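Local structure of proteophosphoglycan (Silicibacter pomeroyi DSS-3, 2RE3) at residues D93-V99 with L151-D156; A28-N34 with S69-E74; A124-I130 with S178-F183; I169-F174 with M186-L191. The protein is of unknown function but belongs to the DUF1285 family, has a fold of repeated structural motifs and is possibly involved in signal transduction. All blocks are in the same frame, centred on the assembly; numbering follows the deposited sequence.

Contact 1 (D93-V99 with L151-D156)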
# COMPACT_ATOMS: atom_id res chain seq x y z
N ASP A 93 -8.51 3.46 2.87
CA ASP A 93 -8.39 2.72 1.63
C ASP A 93 -7.21 1.72 1.71
O ASP A 93 -7.40 0.62 2.20
CB ASP A 93 -8.24 3.71 0.47
CG ASP A 93 -8.45 3.08 -0.88
OD1 ASP A 93 -8.67 1.86 -0.95
OD2 ASP A 93 -8.43 3.80 -1.89
N ALA A 94 -6.02 2.08 1.26
CA ALA A 94 -4.88 1.19 1.36
C ALA A 94 -3.96 1.75 2.43
O ALA A 94 -3.99 2.96 2.69
CB ALA A 94 -4.17 1.06 0.04
N PRO A 95 -3.18 0.89 3.09
CA PRO A 95 -2.21 1.37 4.07
C PRO A 95 -1.08 2.20 3.46
O PRO A 95 -0.39 2.95 4.19
CB PRO A 95 -1.67 0.08 4.69
CG PRO A 95 -1.99 -1.02 3.70
CD PRO A 95 -3.21 -0.59 3.01
N PHE A 96 -0.88 2.08 2.15
CA PHE A 96 0.20 2.82 1.48
C PHE A 96 -0.24 3.50 0.20
O PHE A 96 -1.25 3.13 -0.40
CB PHE A 96 1.34 1.89 1.14
CG PHE A 96 1.93 1.17 2.33
CD1 PHE A 96 2.60 1.86 3.32
CD2 PHE A 96 1.86 -0.21 2.41
CE1 PHE A 96 3.16 1.20 4.38
CE2 PHE A 96 2.43 -0.89 3.48
CZ PHE A 96 3.08 -0.17 4.47
N VAL A 97 0.50 4.52 -0.19
CA VAL A 97 0.37 5.12 -1.48
C VAL A 97 1.67 4.89 -2.24
O VAL A 97 2.73 5.18 -1.71
CB VAL A 97 0.09 6.63 -1.39
CG1 VAL A 97 0.33 7.29 -2.74
CG2 VAL A 97 -1.35 6.89 -0.89
N ALA A 98 1.58 4.37 -3.46
CA ALA A 98 2.71 4.27 -4.39
C ALA A 98 2.94 5.64 -5.02
O ALA A 98 2.07 6.14 -5.73
CB ALA A 98 2.44 3.22 -5.50
N VAL A 99 4.11 6.22 -4.78
CA VAL A 99 4.41 7.57 -5.29
C VAL A 99 5.39 7.61 -6.44
O VAL A 99 5.62 8.66 -7.02
CB VAL A 99 4.96 8.46 -4.19
CG1 VAL A 99 3.88 8.66 -3.09
CG2 VAL A 99 6.29 7.88 -3.64
N LEU A 151 -0.49 -6.05 2.50
CA LEU A 151 -0.56 -4.63 2.61
C LEU A 151 -0.35 -4.09 1.19
O LEU A 151 0.68 -4.37 0.56
CB LEU A 151 0.51 -4.10 3.53
CG LEU A 151 0.58 -4.68 4.94
CD1 LEU A 151 1.85 -4.14 5.58
CD2 LEU A 151 -0.68 -4.35 5.77
N GLU A 152 -1.32 -3.32 0.70
CA GLU A 152 -1.27 -2.81 -0.63
C GLU A 152 -1.02 -1.32 -0.65
O GLU A 152 -1.31 -0.63 0.31
CB GLU A 152 -2.59 -3.08 -1.32
CG GLU A 152 -2.80 -4.51 -1.69
CD GLU A 152 -4.10 -4.69 -2.44
OE1 GLU A 152 -5.15 -4.28 -1.90
OE2 GLU A 152 -4.06 -5.22 -3.57
N ALA A 153 -0.47 -0.85 -1.78
CA ALA A 153 -0.31 0.55 -2.07
C ALA A 153 -1.32 1.00 -3.17
O ALA A 153 -1.42 0.40 -4.26
CB ALA A 153 1.12 0.81 -2.53
N LEU A 154 -2.05 2.07 -2.89
CA LEU A 154 -2.85 2.74 -3.91
C LEU A 154 -1.89 3.51 -4.81
O LEU A 154 -1.08 4.29 -4.31
CB LEU A 154 -3.84 3.71 -3.29
CG LEU A 154 -4.78 4.42 -4.25
CD1 LEU A 154 -5.74 3.43 -4.89
CD2 LEU A 154 -5.54 5.52 -3.50
N ILE A 155 -2.00 3.29 -6.12
CA ILE A 155 -1.11 3.95 -7.08
C ILE A 155 -1.62 5.38 -7.30
O ILE A 155 -2.77 5.56 -7.68
CB ILE A 155 -1.05 3.14 -8.41
CG1 ILE A 155 -0.40 1.77 -8.16
CG2 ILE A 155 -0.24 3.84 -9.47
CD1 ILE A 155 -0.74 0.77 -9.21
N ASP A 156 -0.78 6.39 -7.03
CA ASP A 156 -1.19 7.81 -7.12
C ASP A 156 -1.29 8.29 -8.58
O ASP A 156 -0.83 7.59 -9.47
CB ASP A 156 -0.26 8.73 -6.31
CG ASP A 156 1.11 8.96 -6.98
OD1 ASP A 156 1.37 8.39 -8.06
OD2 ASP A 156 1.95 9.72 -6.44
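Ala-98 and Leu-154 join through their backbones: Ala-98 N gives to Leu-154 O at 2.8 Å, approaching from above the carbonyl plane. Leu-154 N donates in turn to Phe-96 O, again at 2.8 Å. The series continues with Asp-156 N to Ala-98 O, the straightest of these bonds at 163°, whereas Phe-96 N to Glu-152 O is weak at 3.3 Å. This alternating exchange defines a parallel pair, and it joins the two central strands, 96-104 and 151-155, of a six-stranded mixed sheet; the short strand axes cross at 48°, a strong local twist. On one face of the sheet Ala-153 CB lies 3.8 Å from Phe-96 CB and also touches Ala-98 CB. The Phe-96 ring, with CG anti to the carbonyl carbon (chi1 -57°), sets CE2 3.7 Å from Leu-151 CB. Val-97 and Leu-154 occupy the other face, where Leu-154 CD2 meets Asp-93 OD2 at 3.7 Å. That carboxylate is positioned from outside by Tyr-144 and by a salt bridge to Arg-47. Asp-156 OD2 lies 3.5 Å from Val-99 CA; the side chain also caps a backbone N of the helix that follows, and OD1 has a separate bond to Ser-159 OG.

Contact 2 (A28-N34 with S69-E74)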
# COMPACT_ATOMS: atom_id res chain seq x y z
N ALA A 28 8.91 -5.22 10.05
CA ALA A 28 9.04 -6.17 11.13
C ALA A 28 8.32 -7.45 10.74
O ALA A 28 7.40 -7.41 9.93
CB ALA A 28 8.47 -5.59 12.45
N PRO A 29 8.75 -8.59 11.29
CA PRO A 29 8.18 -9.91 10.97
C PRO A 29 6.94 -10.15 11.80
O PRO A 29 6.85 -11.09 12.62
CB PRO A 29 9.31 -10.86 11.32
CG PRO A 29 9.98 -10.16 12.54
CD PRO A 29 9.88 -8.68 12.24
N VAL A 30 5.95 -9.31 11.55
CA VAL A 30 4.79 -9.22 12.40
C VAL A 30 3.95 -10.48 12.41
O VAL A 30 3.16 -10.66 13.34
CB VAL A 30 3.92 -8.03 12.01
CG1 VAL A 30 4.66 -6.68 12.38
CG2 VAL A 30 3.54 -8.11 10.54
N HIS A 31 4.12 -11.36 11.41
CA HIS A 31 3.34 -12.59 11.40
C HIS A 31 3.96 -13.69 12.24
O HIS A 31 3.41 -14.78 12.31
CB HIS A 31 3.02 -13.04 9.98
CG HIS A 31 2.04 -12.13 9.27
ND1 HIS A 31 0.68 -12.34 9.29
CD2 HIS A 31 2.23 -11.00 8.54
CE1 HIS A 31 0.08 -11.39 8.58
NE2 HIS A 31 1.00 -10.56 8.13
N LEU A 32 5.07 -13.39 12.91
CA LEU A 32 5.57 -14.28 13.96
C LEU A 32 4.83 -14.04 15.27
O LEU A 32 4.86 -14.90 16.17
CB LEU A 32 7.05 -14.08 14.21
CG LEU A 32 8.03 -14.59 13.17
CD1 LEU A 32 9.43 -14.15 13.64
CD2 LEU A 32 7.93 -16.09 13.02
N TRP A 33 4.14 -12.90 15.37
CA TRP A 33 3.64 -12.41 16.65
C TRP A 33 2.12 -12.48 16.75
O TRP A 33 1.41 -12.09 15.83
CB TRP A 33 4.12 -10.98 16.87
CG TRP A 33 5.59 -10.82 16.75
CD1 TRP A 33 6.54 -11.76 17.06
CD2 TRP A 33 6.30 -9.67 16.28
NE1 TRP A 33 7.80 -11.26 16.81
CE2 TRP A 33 7.68 -9.98 16.33
CE3 TRP A 33 5.91 -8.41 15.83
CZ2 TRP A 33 8.67 -9.07 15.93
CZ3 TRP A 33 6.88 -7.51 15.47
CH2 TRP A 33 8.25 -7.84 15.52
N ASN A 34 1.64 -12.96 17.89
CA ASN A 34 0.19 -13.00 18.16
C ASN A 34 -0.10 -12.60 19.58
O ASN A 34 -0.61 -13.39 20.39
CB ASN A 34 -0.36 -14.38 17.83
CG ASN A 34 -0.33 -14.64 16.37
OD1 ASN A 34 0.46 -15.46 15.89
ND2 ASN A 34 -1.14 -13.90 15.63
N SER A 69 6.29 0.16 9.78
CA SER A 69 7.07 -1.07 9.85
C SER A 69 6.35 -2.18 10.64
O SER A 69 6.67 -3.36 10.47
CB SER A 69 8.47 -0.83 10.44
OG SER A 69 8.47 -0.63 11.86
N ILE A 70 5.38 -1.82 11.49
CA ILE A 70 4.71 -2.86 12.31
C ILE A 70 3.24 -3.05 11.93
O ILE A 70 2.43 -3.54 12.72
CB ILE A 70 4.90 -2.61 13.83
CG1 ILE A 70 4.40 -1.21 14.25
CG2 ILE A 70 6.37 -2.88 14.20
CD1 ILE A 70 4.15 -1.04 15.75
N LEU A 71 2.90 -2.64 10.71
CA LEU A 71 1.58 -2.87 10.19
C LEU A 71 1.39 -4.35 9.90
O LEU A 71 2.28 -5.03 9.35
CB LEU A 71 1.38 -2.08 8.91
CG LEU A 71 0.87 -0.66 9.05
CD1 LEU A 71 1.12 0.05 7.76
CD2 LEU A 71 -0.62 -0.68 9.37
N LYS A 72 0.22 -4.85 10.28
CA LYS A 72 -0.16 -6.21 10.04
C LYS A 72 -1.63 -6.23 9.60
O LYS A 72 -2.49 -5.56 10.18
CB LYS A 72 0.01 -7.01 11.33
CG LYS A 72 -0.26 -8.50 11.18
CD LYS A 72 -0.11 -9.27 12.51
CE LYS A 72 0.09 -10.79 12.26
NZ LYS A 72 0.23 -11.58 13.54
N ARG A 73 -1.91 -7.01 8.58
CA ARG A 73 -3.26 -7.19 8.11
C ARG A 73 -3.79 -8.52 8.64
O ARG A 73 -3.13 -9.54 8.51
CB ARG A 73 -3.25 -7.22 6.59
CG ARG A 73 -4.61 -7.20 5.98
CD ARG A 73 -4.58 -7.45 4.51
NE ARG A 73 -5.91 -7.75 4.05
CZ ARG A 73 -6.28 -7.78 2.78
NH1 ARG A 73 -5.44 -7.50 1.80
NH2 ARG A 73 -7.54 -8.06 2.49
N GLU A 74 -4.98 -8.52 9.22
CA GLU A 74 -5.67 -9.77 9.54
C GLU A 74 -7.05 -9.67 8.94
O GLU A 74 -7.75 -8.68 9.17
CB GLU A 74 -5.74 -10.00 11.04
CG GLU A 74 -4.36 -10.22 11.64
CD GLU A 74 -4.33 -10.27 13.15
OE1 GLU A 74 -5.37 -10.13 13.82
OE2 GLU A 74 -3.22 -10.46 13.68
O HOH W 1 0.52 -8.21 6.95
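Lys-72 lies along Val-30 and against the ring face of His-31 where a loop holding a 3-10 turn (residues 30-32) packs on 71-74, the outermost strand of the N-terminal six-stranded mixed sheet. Its CB starts 3.8 Å from Val-30 CG2, and the two side chains slide past each other in opposite directions. CG is anti to the backbone N (chi1 -176°) and every later torsion is also extended, a nearly straight chain that carries the amine the full distance to the loop. On the way CG passes Val-30 CG2 and His-31 NE2, and CD comes up to Val-30 O. CE then lies over one face of the His-31 imidazole in a CH-pi contact, 3.7 Å from the ring centroid and 25° off its normal. At the tip Lys-72 NZ donates to Val-30 O at 3.1 Å. Trp-33 O lies 2.6 Å from Lys-72 NZ. Trp-33 N reaches Val-30 O as well, from the opposite face of the carbonyl plane, so two donors grip this oxygen. Glu-74 makes a long salt bridge to NZ through OE2, while OE1 pairs with Lys-86. A methionine in place of Lys-72 would probably leave Val-30 O with one donor fewer and Glu-74 OE2 without this positive charge. At the other end of the loop, Ala-28 N bonds almost straight (170°) to Ser-69 O at 2.9 Å, and Ala-28 CB touches Ile-70 CG2. Beyond the lysine, a water in the plane of the imidazole bridges the segments, 2.7 Å from His-31 NE2 and accepting from Arg-73 N.

Contact 3 (A124-I130 with S178-F183)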
# COMPACT_ATOMS: atom_id res chain seq x y z
N ALA A 124 6.56 -5.21 -9.13
CA ALA A 124 5.27 -5.78 -9.58
C ALA A 124 5.46 -7.10 -10.32
O ALA A 124 6.36 -7.27 -11.13
CB ALA A 124 4.47 -4.77 -10.43
N GLY A 125 4.59 -8.05 -10.02
CA GLY A 125 4.69 -9.38 -10.61
C GLY A 125 3.73 -10.29 -9.87
O GLY A 125 2.93 -9.85 -9.07
N GLU A 126 3.83 -11.58 -10.11
CA GLU A 126 2.92 -12.50 -9.47
C GLU A 126 2.95 -12.42 -7.95
O GLU A 126 1.91 -12.45 -7.33
CB GLU A 126 3.19 -13.91 -9.93
CG GLU A 126 2.05 -14.84 -9.63
CD GLU A 126 2.35 -16.21 -10.15
OE1 GLU A 126 2.11 -16.42 -11.36
OE2 GLU A 126 2.87 -17.05 -9.36
N GLY A 127 4.13 -12.30 -7.36
CA GLY A 127 4.27 -12.15 -5.89
C GLY A 127 3.68 -10.85 -5.35
O GLY A 127 3.16 -10.79 -4.22
N ASN A 128 3.75 -9.79 -6.16
CA ASN A 128 3.19 -8.52 -5.81
C ASN A 128 2.28 -8.03 -6.96
O ASN A 128 2.69 -7.19 -7.79
CB ASN A 128 4.31 -7.53 -5.57
CG ASN A 128 5.19 -7.91 -4.41
OD1 ASN A 128 4.73 -8.13 -3.28
ND2 ASN A 128 6.47 -7.96 -4.66
N PRO A 129 1.05 -8.57 -7.06
CA PRO A 129 0.27 -8.25 -8.24
C PRO A 129 -0.30 -6.86 -8.20
O PRO A 129 -0.43 -6.28 -7.12
CB PRO A 129 -0.85 -9.29 -8.23
CG PRO A 129 -1.02 -9.64 -6.81
CD PRO A 129 0.34 -9.50 -6.17
N ILE A 130 -0.58 -6.33 -9.39
CA ILE A 130 -1.33 -5.10 -9.60
C ILE A 130 -2.79 -5.49 -9.72
O ILE A 130 -3.11 -6.42 -10.43
CB ILE A 130 -0.88 -4.37 -10.87
CG1 ILE A 130 0.59 -3.97 -10.72
CG2 ILE A 130 -1.74 -3.14 -11.11
CD1 ILE A 130 1.29 -3.58 -12.00
N SER A 178 4.29 -6.91 -16.06
CA SER A 178 5.46 -6.77 -15.20
C SER A 178 5.99 -8.14 -14.83
O SER A 178 5.22 -9.02 -14.52
CB SER A 178 5.13 -5.99 -13.93
OG SER A 178 6.31 -5.76 -13.17
N SER A 179 7.31 -8.30 -14.86
CA SER A 179 7.96 -9.56 -14.41
C SER A 179 7.39 -10.79 -15.09
O SER A 179 7.28 -11.83 -14.46
CB SER A 179 7.83 -9.78 -12.88
OG SER A 179 8.36 -8.71 -12.14
N GLY A 180 7.01 -10.68 -16.36
CA GLY A 180 6.44 -11.83 -17.08
C GLY A 180 4.97 -12.16 -16.87
O GLY A 180 4.49 -13.15 -17.41
N SER A 181 4.25 -11.34 -16.09
CA SER A 181 2.83 -11.57 -15.82
C SER A 181 2.02 -10.36 -16.29
O SER A 181 2.52 -9.24 -16.34
CB SER A 181 2.61 -11.79 -14.32
OG SER A 181 3.10 -13.04 -13.89
N PHE A 182 0.77 -10.60 -16.65
CA PHE A 182 -0.07 -9.55 -17.20
C PHE A 182 -1.23 -9.20 -16.28
O PHE A 182 -2.03 -10.05 -15.91
CB PHE A 182 -0.63 -9.98 -18.55
CG PHE A 182 -1.47 -8.92 -19.19
CD1 PHE A 182 -0.87 -7.80 -19.74
CD2 PHE A 182 -2.85 -9.00 -19.17
CE1 PHE A 182 -1.62 -6.81 -20.27
CE2 PHE A 182 -3.63 -8.01 -19.73
CZ PHE A 182 -3.02 -6.91 -20.28
N PHE A 183 -1.35 -7.92 -15.96
CA PHE A 183 -2.36 -7.45 -15.03
C PHE A 183 -3.40 -6.57 -15.70
O PHE A 183 -3.13 -5.41 -16.06
CB PHE A 183 -1.67 -6.75 -13.89
CG PHE A 183 -0.66 -7.61 -13.23
CD1 PHE A 183 -1.06 -8.54 -12.28
CD2 PHE A 183 0.68 -7.55 -13.61
CE1 PHE A 183 -0.12 -9.39 -11.71
CE2 PHE A 183 1.63 -8.40 -13.01
CZ PHE A 183 1.24 -9.29 -12.05
O HOH W 2 5.37 -12.38 -12.72
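Ala-124 O is gripped by two hydroxyls, Ser-178 OG at 2.5 Å and Ser-179 OG at 2.7 Å. They arrive differently: Ser-179 OG is tilted only 20° from the carbonyl plane, whereas Ser-178 OG stands well above it. Ser-178 OG lies anti to its own backbone nitrogen (chi1 -174°), which turns it toward Ala-124, and it has a second bond to Leu-112 N in the neighbouring strand 111-116. Next to this oxygen the backbones come close at Gly-125. A CB modelled there would fall 2.9 Å from Ser-179 CB, a clash, so the glycine leaves the serine its place. The two serines open a type I' turn, Ser-178 to Ser-181, that links strands 173-178 and 181-185 as a tight beta-hairpin; the hairpin thus meets the loop between strands 121-123 and 130-131 of the second six-stranded sheet, at whose two edges those strands lie. A water ties the turn to the loop, donating to Ser-179 O, accepting from Glu-126 N at 3.1 Å and also bonded to Ser-181 OG. Below the turn, Phe-183 fills the bend of the loop. Its CZ meets Gly-125 C at 3.5 Å, and Glu-126 N lies in the ring plane at that edge. Ile-130 N is over one face, offset toward the rim, while Pro-129 CB approaches CE1 of Phe-183 obliquely at 3.6 Å. At the root of the ring, Phe-183 CB packs on Ile-130 CB at 3.9 Å. Asn-128, farther round the loop, is held through OD1 by His-146 and through ND2 by Val-123 O.

Contact 4 (I169-F174 with M186-L191)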
# COMPACT_ATOMS: atom_id res chain seq x y z
N ILE A 169 -2.43 -4.20 -24.57
CA ILE A 169 -3.68 -4.95 -24.75
C ILE A 169 -3.41 -6.43 -24.98
O ILE A 169 -2.62 -6.82 -25.86
CB ILE A 169 -4.51 -4.38 -25.92
CG1 ILE A 169 -5.13 -3.05 -25.49
CG2 ILE A 169 -5.59 -5.37 -26.40
CD1 ILE A 169 -5.58 -2.22 -26.65
N GLU A 170 -4.07 -7.26 -24.16
CA GLU A 170 -4.07 -8.72 -24.33
C GLU A 170 -5.48 -9.22 -24.09
O GLU A 170 -6.06 -8.94 -23.04
CB GLU A 170 -3.13 -9.39 -23.34
CG GLU A 170 -1.72 -8.83 -23.29
CD GLU A 170 -0.90 -9.10 -24.54
OE1 GLU A 170 -1.35 -9.90 -25.39
OE2 GLU A 170 0.20 -8.50 -24.66
N ASP A 171 -6.01 -9.94 -25.08
CA ASP A 171 -7.29 -10.65 -25.00
C ASP A 171 -8.39 -9.84 -24.37
O ASP A 171 -9.05 -10.30 -23.47
CB ASP A 171 -7.10 -12.00 -24.28
CG ASP A 171 -5.95 -12.81 -24.90
OD1 ASP A 171 -5.90 -12.89 -26.15
OD2 ASP A 171 -5.09 -13.32 -24.17
N GLY A 172 -8.57 -8.62 -24.87
CA GLY A 172 -9.74 -7.80 -24.56
C GLY A 172 -9.55 -6.77 -23.48
O GLY A 172 -10.45 -5.96 -23.23
N TRP A 173 -8.39 -6.81 -22.84
CA TRP A 173 -8.14 -6.01 -21.65
C TRP A 173 -6.93 -5.13 -21.87
O TRP A 173 -5.92 -5.58 -22.41
CB TRP A 173 -7.89 -6.90 -20.41
CG TRP A 173 -9.09 -7.68 -19.97
CD1 TRP A 173 -9.47 -8.90 -20.42
CD2 TRP A 173 -10.09 -7.25 -19.04
NE1 TRP A 173 -10.65 -9.27 -19.82
CE2 TRP A 173 -11.05 -8.28 -18.97
CE3 TRP A 173 -10.28 -6.10 -18.27
CZ2 TRP A 173 -12.19 -8.19 -18.14
CZ3 TRP A 173 -11.40 -6.01 -17.44
CH2 TRP A 173 -12.34 -7.06 -17.38
N PHE A 174 -7.03 -3.88 -21.41
CA PHE A 174 -5.90 -2.99 -21.30
C PHE A 174 -5.26 -3.20 -19.95
O PHE A 174 -5.95 -3.25 -18.96
CB PHE A 174 -6.34 -1.54 -21.44
CG PHE A 174 -5.24 -0.57 -21.21
CD1 PHE A 174 -4.42 -0.18 -22.26
CD2 PHE A 174 -5.01 -0.07 -19.94
CE1 PHE A 174 -3.38 0.68 -22.05
CE2 PHE A 174 -3.98 0.81 -19.72
CZ PHE A 174 -3.16 1.20 -20.79
N MSE A 186 -8.61 -2.66 -17.19
CA MSE A 186 -9.92 -2.23 -17.68
C MSE A 186 -10.13 -2.85 -19.07
O MSE A 186 -9.18 -3.26 -19.71
CB MSE A 186 -10.00 -0.70 -17.73
CG MSE A 186 -9.52 -0.07 -19.05
SE MSE A 186 -8.94 1.80 -19.00
CE MSE A 186 -7.47 1.49 -17.74
N THR A 187 -11.37 -2.90 -19.53
CA THR A 187 -11.68 -3.49 -20.83
C THR A 187 -11.17 -2.57 -21.93
O THR A 187 -10.96 -1.37 -21.71
CB THR A 187 -13.21 -3.73 -21.03
OG1 THR A 187 -13.91 -2.49 -21.17
CG2 THR A 187 -13.81 -4.55 -19.88
N VAL A 188 -10.97 -3.12 -23.12
CA VAL A 188 -10.62 -2.32 -24.29
C VAL A 188 -11.67 -1.22 -24.50
O VAL A 188 -11.31 -0.05 -24.63
CB VAL A 188 -10.43 -3.21 -25.56
CG1 VAL A 188 -10.51 -2.38 -26.83
CG2 VAL A 188 -9.10 -3.93 -25.47
N GLU A 189 -12.94 -1.62 -24.54
CA GLU A 189 -14.10 -0.72 -24.56
C GLU A 189 -13.90 0.50 -23.66
O GLU A 189 -14.11 1.65 -24.08
CB GLU A 189 -15.34 -1.50 -24.10
CG GLU A 189 -16.44 -0.69 -23.41
CD GLU A 189 -17.29 0.06 -24.38
OE1 GLU A 189 -17.59 -0.53 -25.44
OE2 GLU A 189 -17.66 1.21 -24.09
N GLU A 190 -13.50 0.22 -22.43
CA GLU A 190 -13.26 1.24 -21.40
C GLU A 190 -12.10 2.15 -21.79
O GLU A 190 -12.25 3.38 -21.80
CB GLU A 190 -13.02 0.61 -20.01
CG GLU A 190 -14.29 0.47 -19.11
CD GLU A 190 -14.24 -0.72 -18.12
OE1 GLU A 190 -13.15 -1.26 -17.80
OE2 GLU A 190 -15.34 -1.11 -17.66
N LEU A 191 -10.95 1.55 -22.13
CA LEU A 191 -9.81 2.35 -22.59
C LEU A 191 -10.23 3.31 -23.74
O LEU A 191 -9.84 4.48 -23.74
CB LEU A 191 -8.63 1.46 -23.03
CG LEU A 191 -7.46 2.16 -23.74
CD1 LEU A 191 -6.52 2.85 -22.76
CD2 LEU A 191 -6.70 1.17 -24.60
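Phe-174 and Met-186 form an antiparallel hydrogen-bonded pair, prolonging the pairing of strands 173-178 and 181-185 in a three-stranded antiparallel sheet; the type I' turn Glu-170 to Trp-173 links strand 173-178 to its other neighbour, 168-170. Phe-174 N points nearly along the C=O axis of Met-186 O at 2.8 Å, and Met-186 N returns a longer bond to Phe-174 O. The tight part surrounds the Phe-174 ring. Leu-191 CD1 sits over one face, 3.9 Å from the centroid and 16° off the normal, while Leu-191 CD2 reaches Phe-174 CD1 at 3.5 Å. Met-186, present as selenomethionine, lies beside the ring and points the same way; its bent end puts CE 3.7 Å from Phe-174 CD2, while SE makes an oblique Met-aromatic contact, 5.4 Å from the ring centroid. Met-164 of helix 157-164 adds to this packing on both Phe-174 and Leu-191. An alanine in place of Phe-174 would probably open a gap between Leu-191 and Met-186 and leave the selenomethionine end free to turn. The contact loosens toward solvent at two places: exposed Ile-169 offers CG2 to Val-188 CG2 at 3.9 Å; on the other face, Thr-187 CG2 makes a CH-pi contact over the six-membered ring of Trp-173. Val-188 N donates to Gly-172 O. Thr-187 and Glu-190 close a capping box at the helix start: Glu-190 OE1 accepts from Thr-187 N, and Thr-187 OG1 accepts from Glu-190 N at 3.0 Å.

Overall arrangement
Two six-stranded mixed sheets with the same strand order succeed each other along the chain, consistent with a repeated motif. Contact 2 covers edge strand 71-74 of the first, contact 1 pairs central strands of the second, and their centres are 18 Å apart. They touch directly, Leu-71 packing on Phe-96, Pro-95 and Leu-151, which joins the sheets. Contact 2 closes before contact 1 opens, contact 1 before contact 4, whereas contact 3 alternates its segments with those of contacts 1 and 4. Contact 3, its centre 16 Å from that of contact 1, brings the C-terminal hairpin against the second sheet and touches contact 4 through Phe-182. Contacts 2 and 4, centres 37 Å apart, lie on opposite sides of an elongated monomer.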